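Local atomic coordinates of aspartate aminotransferase, mitochondrial (Trypanosoma brucei brucei, PDB entry 4W5K), a protein that probably catalyses pyridoxal-phosphate-dependent transfer of the amino group between aspartate and 2-oxoglutarate, working as a homodimer. Residues R120-D125 against E141-S146; L155-M160 against W192-D197. The protein carries 1 engineered substitution. All coordinates share one frame; numbering follows the deposited sequence.

In the fold
Running from the N terminus, the chain enters contact 1 on strand 120-124, passes through helix 129-137 and closes the loop by laying strand 141-149 alongside the first strand. A short antiparallel strand, 154-155, follows at the edge of the large mixed sheet, and helix 157-166 opens contact 2. Strand 172-176 then runs on the far side of 120-124 before helix 189-201 completes contact 2. The two contacts are therefore in series, neither nested nor crossed, with centres about 15 Å apart. They also touch: Met160 of contact 2 lies against Tyr145 and Ser146 of contact 1, so the start of helix 157-166 packs on segment 141-146, and helix 189-201 packs on that helix.

Contact 1: R120-D125 against E141-S146; sequences RIYGPD and ELTPYS
Thr143 and Tyr122 stand side by side and point the same way, and the methyl of the threonine sits squarely on the ring of the tyrosine. Thr143 OG1 is anti to the backbone N (chi1 -166°), which puts CG2 between N and the carbonyl carbon and places it 3.4 Å from the Tyr122 ring centroid, almost on the ring normal: a CH-pi contact. Arg120 crosses Thr143 obliquely, its CD 3.6 Å from Thr143 CG2, before the chain bends at chi3. Ile121 and Leu142 meet on the reverse face of the sheet, with Ile121 CG2 3.9 Å from Leu142 CD1; that leucine methyl also lies 3.7 Å from Gly123 N. The strands are parallel in register but strongly twisted, their axes at 43°, as the two strands of a beta-alpha-beta unit whose helix is 129-137, within the large sheet of this aminotransferase. The ladder zigzags: Ile121 N donates to Glu141 O, Thr143 N to Ile121 O at 2.8 Å and nearly along the C=O axis, Gly123 N to Thr143 O, and Tyr145 N to Gly123 O in the carbonyl plane. A weak bond from Asp125 N to Tyr145 O follows where the strand ends. Tyr145 takes the crowded first torsion (chi1 55°), folding its ring back over the Gly123-Pro124 peptide, with Gly123 C 3.3 Å from Tyr145 CE2. Pro124 CA makes a CH-pi contact over the same face, 3.7 Å from the Tyr145 ring centroid, while Tyr122 CB comes in at the ring edge. Hydrogen bonding of Tyr145 OH to Leu174 O fixes the tip of that ring; Asp125 turns its carboxylate to the backbone N of Tyr148, and more weakly to that of Tyr147.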
loop_
_atom_site.group_PDB
_atom_site.type_symbol
_atom_site.label_atom_id
_atom_site.label_comp_id
_atom_site.label_asym_id
_atom_site.label_seq_id
_atom_site.Cartn_x
_atom_site.Cartn_y
_atom_site.Cartn_z
ATOM N N ARG A 120 -15.348 -7.242 18.735
ATOM C CA ARG A 120 -14.426 -6.911 19.818
ATOM C C ARG A 120 -13.111 -7.682 19.609
ATOM O O ARG A 120 -13.120 -8.781 19.047
ATOM C CB ARG A 120 -15.058 -7.248 21.179
ATOM C CG ARG A 120 -14.239 -6.789 22.344
ATOM C CD ARG A 120 -14.756 -7.357 23.671
ATOM N NE ARG A 120 -16.078 -6.865 24.045
ATOM C CZ ARG A 120 -16.409 -6.522 25.288
ATOM N NH1 ARG A 120 -15.508 -6.598 26.262
ATOM N NH2 ARG A 120 -17.639 -6.098 25.563
ATOM N N ILE A 121 -11.980 -7.085 19.987
ATOM C CA ILE A 121 -10.698 -7.783 19.939
ATOM C C ILE A 121 -9.935 -7.385 21.210
ATOM O O ILE A 121 -9.988 -6.230 21.642
ATOM C CB ILE A 121 -9.890 -7.462 18.661
ATOM C CG1 ILE A 121 -8.565 -8.241 18.632
ATOM C CG2 ILE A 121 -9.667 -5.966 18.521
ATOM C CD1 ILE A 121 -7.835 -8.145 17.249
ATOM N N TYR A 122 -9.310 -8.367 21.853
ATOM C CA TYR A 122 -8.622 -8.134 23.120
ATOM C C TYR A 122 -7.134 -7.939 22.856
ATOM O O TYR A 122 -6.532 -8.732 22.136
ATOM C CB TYR A 122 -8.816 -9.306 24.080
ATOM C CG TYR A 122 -10.179 -9.373 24.715
ATOM C CD1 TYR A 122 -11.271 -9.806 23.984
ATOM C CD2 TYR A 122 -10.372 -9.009 26.043
ATOM C CE1 TYR A 122 -12.537 -9.884 24.577
ATOM C CE2 TYR A 122 -11.624 -9.067 26.635
ATOM C CZ TYR A 122 -12.696 -9.506 25.895
ATOM O OH TYR A 122 -13.950 -9.573 26.484
ATOM N N GLY A 123 -6.544 -6.899 23.441
ATOM C CA GLY A 123 -5.116 -6.643 23.243
ATOM C C GLY A 123 -4.484 -6.345 24.597
ATOM O O GLY A 123 -5.186 -6.095 25.572
ATOM N N PRO A 124 -3.141 -6.355 24.660
ATOM C CA PRO A 124 -2.524 -6.095 25.971
ATOM C C PRO A 124 -2.841 -4.676 26.456
ATOM O O PRO A 124 -2.958 -3.749 25.627
ATOM C CB PRO A 124 -1.008 -6.275 25.706
ATOM C CG PRO A 124 -0.844 -6.090 24.212
ATOM C CD PRO A 124 -2.158 -6.565 23.579
ATOM N N ASP A 125 -2.967 -4.516 27.770
ATOM C CA ASP A 125 -3.377 -3.243 28.370
ATOM C C ASP A 125 -2.452 -2.097 27.956
ATOM O O ASP A 125 -2.906 -0.975 27.730
ATOM C CB ASP A 125 -3.474 -3.360 29.907
ATOM C CG ASP A 125 -2.200 -3.902 30.569
ATOM O OD1 ASP A 125 -1.155 -4.075 29.917
ATOM O OD2 ASP A 125 -2.270 -4.137 31.784
ATOM N N GLU A 141 -13.901 -3.121 18.379
ATOM C CA GLU A 141 -13.388 -2.406 19.533
ATOM C C GLU A 141 -12.250 -3.151 20.232
ATOM O O GLU A 141 -12.422 -4.273 20.696
ATOM C CB GLU A 141 -14.529 -2.161 20.527
ATOM C CG GLU A 141 -14.116 -1.312 21.697
ATOM C CD GLU A 141 -15.191 -1.235 22.754
ATOM O OE1 GLU A 141 -16.263 -1.840 22.552
ATOM O OE2 GLU A 141 -14.956 -0.575 23.786
ATOM N N LEU A 142 -11.077 -2.534 20.281
ATOM C CA LEU A 142 -9.955 -3.093 21.035
ATOM C C LEU A 142 -10.174 -2.904 22.524
ATOM O O LEU A 142 -10.431 -1.796 22.991
ATOM C CB LEU A 142 -8.653 -2.434 20.589
ATOM C CG LEU A 142 -7.349 -2.923 21.233
ATOM C CD1 LEU A 142 -7.016 -4.336 20.803
ATOM C CD2 LEU A 142 -6.216 -1.974 20.794
ATOM N N THR A 143 -10.098 -3.999 23.265
ATOM C CA THR A 143 -10.355 -3.957 24.699
ATOM C C THR A 143 -9.204 -4.646 25.442
ATOM O O THR A 143 -8.640 -5.620 24.961
ATOM C CB THR A 143 -11.706 -4.603 25.029
ATOM O OG1 THR A 143 -12.089 -4.281 26.368
ATOM C CG2 THR A 143 -11.650 -6.102 24.854
ATOM N N PRO A 144 -8.834 -4.118 26.616
ATOM C CA PRO A 144 -7.586 -4.636 27.204
ATOM C C PRO A 144 -7.661 -5.956 27.974
ATOM O O PRO A 144 -8.717 -6.311 28.530
ATOM C CB PRO A 144 -7.183 -3.509 28.162
ATOM C CG PRO A 144 -8.495 -2.936 28.595
ATOM C CD PRO A 144 -9.319 -2.920 27.320
ATOM N N TYR A 145 -6.526 -6.663 28.015
ATOM C CA TYR A 145 -6.261 -7.687 29.036
ATOM C C TYR A 145 -5.024 -7.293 29.830
ATOM O O TYR A 145 -4.120 -6.637 29.306
ATOM C CB TYR A 145 -6.079 -9.094 28.435
ATOM C CG TYR A 145 -5.017 -9.276 27.353
ATOM C CD1 TYR A 145 -3.661 -9.340 27.668
ATOM C CD2 TYR A 145 -5.380 -9.452 26.021
ATOM C CE1 TYR A 145 -2.691 -9.538 26.676
ATOM C CE2 TYR A 145 -4.417 -9.650 25.023
ATOM C CZ TYR A 145 -3.083 -9.691 25.351
ATOM O OH TYR A 145 -2.138 -9.887 24.374
ATOM N N SER A 146 -4.993 -7.700 31.093
ATOM C CA SER A 146 -3.849 -7.443 31.945
ATOM C C SER A 146 -2.587 -8.008 31.316
ATOM O O SER A 146 -2.583 -9.125 30.791
ATOM C CB SER A 146 -4.074 -8.050 33.327
ATOM O OG SER A 146 -5.215 -7.497 33.960
#

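Contact 2: L155-M160 against W192-D197; sequences LNLAGM and WRQVCD. Unlike the reference sequence in segment 155-160: Leu155 (reference Phe). With MLT (D-malate), chain D.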
loop_
_atom_site.group_PDB
_atom_site.type_symbol
_atom_site.label_atom_id
_atom_site.label_comp_id
_atom_site.label_asym_id
_atom_site.label_seq_id
_atom_site.Cartn_x
_atom_site.Cartn_y
_atom_site.Cartn_z
ATOM N N LEU A 155 6.096 -8.508 33.338
ATOM C CA LEU A 155 4.850 -9.182 32.977
ATOM C C LEU A 155 3.920 -9.450 34.154
ATOM O O LEU A 155 4.366 -9.779 35.259
ATOM C CB LEU A 155 5.168 -10.514 32.285
ATOM C CG LEU A 155 4.024 -11.333 31.702
ATOM C CD1 LEU A 155 3.406 -10.592 30.509
ATOM C CD2 LEU A 155 4.528 -12.723 31.296
ATOM N N ASN A 156 2.616 -9.312 33.910
ATOM C CA ASN A 156 1.618 -9.764 34.881
ATOM C C ASN A 156 0.920 -10.993 34.293
ATOM O O ASN A 156 -0.194 -10.901 33.756
ATOM C CB ASN A 156 0.614 -8.636 35.222
ATOM C CG ASN A 156 -0.546 -9.112 36.099
ATOM O OD1 ASN A 156 -0.508 -10.203 36.674
ATOM N ND2 ASN A 156 -1.584 -8.279 36.216
ATOM N N LEU A 157 1.586 -12.143 34.388
ATOM C CA LEU A 157 1.057 -13.369 33.791
ATOM C C LEU A 157 -0.261 -13.834 34.437
ATOM O O LEU A 157 -1.181 -14.194 33.714
ATOM C CB LEU A 157 2.070 -14.519 33.869
ATOM C CG LEU A 157 1.602 -15.811 33.180
ATOM C CD1 LEU A 157 1.372 -15.595 31.680
ATOM C CD2 LEU A 157 2.577 -16.956 33.389
ATOM N N ALA A 158 -0.341 -13.853 35.765
ATOM C CA ALA A 158 -1.574 -14.299 36.435
ATOM C C ALA A 158 -2.761 -13.463 35.932
ATOM O O ALA A 158 -3.851 -13.992 35.659
ATOM C CB ALA A 158 -1.441 -14.197 37.935
ATOM N N GLY A 159 -2.529 -12.160 35.778
ATOM C CA GLY A 159 -3.560 -11.249 35.306
ATOM C C GLY A 159 -3.952 -11.533 33.871
ATOM O O GLY A 159 -5.136 -11.558 33.533
ATOM N N MET A 160 -2.952 -11.725 33.020
ATOM C CA MET A 160 -3.192 -12.095 31.625
ATOM C C MET A 160 -4.036 -13.362 31.514
ATOM O O MET A 160 -5.055 -13.388 30.802
ATOM C CB MET A 160 -1.878 -12.300 30.896
ATOM C CG MET A 160 -2.062 -12.640 29.431
ATOM S SD MET A 160 -0.436 -12.665 28.646
ATOM C CE MET A 160 -0.885 -12.977 26.943
ATOM N N TRP A 192 4.102 -18.707 27.612
ATOM C CA TRP A 192 3.260 -18.824 26.422
ATOM C C TRP A 192 2.540 -20.166 26.386
ATOM O O TRP A 192 1.393 -20.259 25.915
ATOM C CB TRP A 192 4.092 -18.643 25.160
ATOM C CG TRP A 192 4.406 -17.227 24.801
ATOM C CD1 TRP A 192 5.660 -16.691 24.646
ATOM C CD2 TRP A 192 3.477 -16.172 24.487
ATOM N NE1 TRP A 192 5.568 -15.372 24.278
ATOM C CE2 TRP A 192 4.247 -15.026 24.168
ATOM C CE3 TRP A 192 2.076 -16.084 24.442
ATOM C CZ2 TRP A 192 3.667 -13.805 23.796
ATOM C CZ3 TRP A 192 1.492 -14.861 24.087
ATOM C CH2 TRP A 192 2.295 -13.742 23.755
ATOM N N ARG A 193 3.172 -21.221 26.893
ATOM C CA ARG A 193 2.508 -22.513 26.909
ATOM C C ARG A 193 1.249 -22.418 27.759
ATOM O O ARG A 193 0.198 -22.961 27.391
ATOM C CB ARG A 193 3.447 -23.618 27.416
ATOM C CG ARG A 193 4.323 -24.167 26.291
ATOM C CD ARG A 193 5.218 -25.309 26.743
ATOM N NE ARG A 193 6.412 -24.823 27.422
ATOM C CZ ARG A 193 7.566 -24.544 26.818
ATOM N NH1 ARG A 193 8.605 -24.107 27.537
ATOM N NH2 ARG A 193 7.694 -24.715 25.508
ATOM N N GLN A 194 1.325 -21.695 28.881
ATOM C CA GLN A 194 0.109 -21.517 29.692
ATOM C C GLN A 194 -0.949 -20.681 28.966
ATOM O O GLN A 194 -2.152 -21.012 29.035
ATOM C CB GLN A 194 0.415 -20.855 31.031
ATOM C CG GLN A 194 1.361 -21.648 31.900
ATOM C CD GLN A 194 1.361 -21.130 33.319
ATOM O OE1 GLN A 194 2.320 -20.511 33.767
ATOM N NE2 GLN A 194 0.278 -21.389 34.038
ATOM N N VAL A 195 -0.504 -19.601 28.313
ATOM C CA VAL A 195 -1.398 -18.694 27.566
ATOM C C VAL A 195 -2.156 -19.439 26.459
ATOM O O VAL A 195 -3.385 -19.330 26.320
ATOM C CB VAL A 195 -0.605 -17.518 26.940
ATOM C CG1 VAL A 195 -1.444 -16.768 25.895
ATOM C CG2 VAL A 195 -0.117 -16.558 28.013
ATOM N N CYS A 196 -1.418 -20.229 25.695
ATOM C CA CYS A 196 -2.011 -20.971 24.592
ATOM C C CYS A 196 -2.998 -22.023 25.090
ATOM O O CYS A 196 -4.008 -22.271 24.432
ATOM C CB CYS A 196 -0.911 -21.596 23.739
ATOM S SG CYS A 196 0.129 -20.352 22.890
ATOM N N ASP A 197 -2.747 -22.628 26.251
ATOM C CA ASP A 197 -3.715 -23.579 26.798
ATOM C C ASP A 197 -5.051 -22.894 27.078
ATOM O O ASP A 197 -6.115 -23.480 26.866
ATOM C CB ASP A 197 -3.190 -24.253 28.078
ATOM C CG ASP A 197 -2.186 -25.365 27.785
ATOM O OD1 ASP A 197 -2.110 -25.814 26.618
ATOM O OD2 ASP A 197 -1.467 -25.798 28.715
HETATM C C1 MLT D . 9.954 -24.855 23.136
HETATM O O1 MLT D . 9.660 -24.047 24.057
HETATM O O2 MLT D . 9.414 -25.990 23.075
HETATM C C2 MLT D . 10.969 -24.440 22.083
HETATM O O3 MLT D . 11.305 -23.122 22.396
#
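Val195 CG2 is the bump on helix 189-201 that the start of helix 157-166 closes round: Leu157 CD1 touches it, and so do CE and SD of Met160. Met160 is fully extended, every torsion near 180°, so its thioether runs straight out from the backbone and meets Val195 at about a right angle. Its CE in turn settles in the hollow between Val195 and Trp192: it is 3.8 Å from Val195 CG2, slightly farther from CG1 of the same residue, and 4.2 Å from Trp192 CZ3 of the indole. The CB of Trp192 faces away from the first helix, but the benzo end of its ring swings back to wall this hollow. Leu157 has CG anti to the backbone N (chi1 -176°) and splits its two methyls between neighbours. CD1 approaches Val195 CG2 at 4.1 Å, whereas CD2 touches the amide oxygen of Gln194, 3.6 Å from OE1, the two side chains crossing at about a right angle. Leu161 and Leu164 of the first helix also cover Val195. Asn156 caps that helix, OD1 accepting from Gly159 N at 3.0 Å, with the donor well above the carbonyl plane. Arg193 takes no part in this packing; its NH2 gives a nearly straight hydrogen bond of 2.5 Å to O1 of D-malate, and Asp190 OD1 pairs with NH1 in a salt bridge. The arrangement is apolar packing between helix 157-166, which follows edge strand 154-155, and helix 189-201, which comes after strand 172-176 and presents Arg193, beside His189, to the bound D-malate.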